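Local structure of capsular polysaccharide biosynthesis protein (Burkholderia pseudomallei, 4BQN) at residues P202-A205 with L206-I210. The protein binds coenzyme A and probably acts as an acetyltransferase in the biosynthesis of capsular polysaccharide. The protein carries 1 engineered substitution. Sequence-based numbering, arbitrary orientation.
Sequences PTAA and LMREI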
# COMPACT_ATOMS: atom_id res chain seq x y z
N PRO A 202 3.67 2.86 2.02
CA PRO A 202 4.90 3.58 1.65
C PRO A 202 5.70 4.04 2.85
O PRO A 202 5.12 4.43 3.88
CB PRO A 202 4.36 4.79 0.87
CG PRO A 202 3.09 4.28 0.27
CD PRO A 202 2.49 3.36 1.30
N THR A 203 7.02 4.00 2.72
CA THR A 203 7.91 4.59 3.70
C THR A 203 7.93 6.11 3.52
O THR A 203 7.45 6.65 2.52
CB THR A 203 9.34 4.08 3.54
OG1 THR A 203 9.83 4.50 2.26
CG2 THR A 203 9.42 2.54 3.65
N ALA A 204 8.55 6.80 4.47
CA ALA A 204 8.73 8.25 4.39
C ALA A 204 9.24 8.75 3.05
O ALA A 204 8.74 9.75 2.52
CB ALA A 204 9.66 8.73 5.48
N ALA A 205 10.27 8.09 2.52
CA ALA A 205 10.88 8.55 1.27
C ALA A 205 9.84 8.56 0.15
O ALA A 205 9.77 9.50 -0.65
CB ALA A 205 12.05 7.65 0.90
N LEU A 206 9.03 7.52 0.07
CA LEU A 206 8.00 7.45 -0.96
C LEU A 206 6.85 8.45 -0.71
O LEU A 206 6.35 9.07 -1.65
CB LEU A 206 7.49 6.03 -1.18
CG LEU A 206 6.53 5.88 -2.37
CD1 LEU A 206 7.17 6.37 -3.67
CD2 LEU A 206 6.08 4.44 -2.48
N MET A 207 6.45 8.62 0.56
CA MET A 207 5.45 9.62 0.88
C MET A 207 5.92 11.02 0.51
O MET A 207 5.12 11.82 0.01
CB MET A 207 5.07 9.56 2.37
CG MET A 207 4.27 8.31 2.76
SD MET A 207 2.79 7.99 1.77
CE MET A 207 1.91 9.55 1.95
N ARG A 208 7.19 11.34 0.77
CA ARG A 208 7.73 12.64 0.35
C ARG A 208 7.65 12.77 -1.17
O ARG A 208 7.29 13.83 -1.69
CB ARG A 208 9.16 12.83 0.81
CG ARG A 208 9.28 13.02 2.31
CD ARG A 208 10.67 13.50 2.68
NE ARG A 208 11.74 12.57 2.33
CZ ARG A 208 12.23 11.63 3.14
NH1 ARG A 208 11.71 11.43 4.36
NH2 ARG A 208 13.22 10.85 2.73
N GLU A 209 8.00 11.71 -1.88
CA GLU A 209 8.02 11.78 -3.34
C GLU A 209 6.63 12.06 -3.91
O GLU A 209 6.46 12.94 -4.77
CB GLU A 209 8.63 10.52 -3.97
CG GLU A 209 9.11 10.77 -5.39
CD GLU A 209 10.28 11.75 -5.47
OE1 GLU A 209 11.12 11.78 -4.53
OE2 GLU A 209 10.36 12.51 -6.45
N ILE A 210 5.62 11.32 -3.44
CA ILE A 210 4.26 11.53 -3.96
C ILE A 210 3.73 12.91 -3.56
O ILE A 210 3.08 13.58 -4.37
CB ILE A 210 3.28 10.38 -3.59
CG1 ILE A 210 1.96 10.47 -4.35
CG2 ILE A 210 3.01 10.32 -2.10
CD1 ILE A 210 2.12 10.23 -5.82
O HOH W 1 11.73 10.90 -2.01
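Pro202 lies against Leu206 and Met207 where the chain enters helix 204-217, with Thr203 at its N-cap position. The tight part is apolar: Pro202 CB is 3.8 Å from Leu206 CD2 and 3.7 Å from Met207 SD, the ring bridging two side chains that leave the first turn in different directions. A bend at chi2 (-53°) swings the Met207 sulfur back to the proline. Helix 15-24 packs on Met207 and helix 183-189 on Leu206, so this end is buried; the side chain of Pro202 is about 6 Å from bound coenzyme A and from that of Cys14, a covalent CoA site.

The helix starts with regular i to i+4 bonds. Met207 N donates to Thr203 O with an N-H...O angle of 168°, and Arg208 N reaches Ala204 O at 2.8 Å. Thr203 OG1 turns elsewhere, to the carbonyl oxygen of Arg194.

The other side, with Ala204, Ala205, Arg208 and Glu209 all partly exposed, is looser. Arg208 bends back at chi3 (-62°) and lays one guanidinium face over the start of the helix, NH1 standing 3.6 Å from Ala204 CB. Glu209 OE2 forms a salt bridge with Arg213, while a water donates to both Ala205 O, at 2.8 Å, and Glu209 OE1, at 2.7 Å.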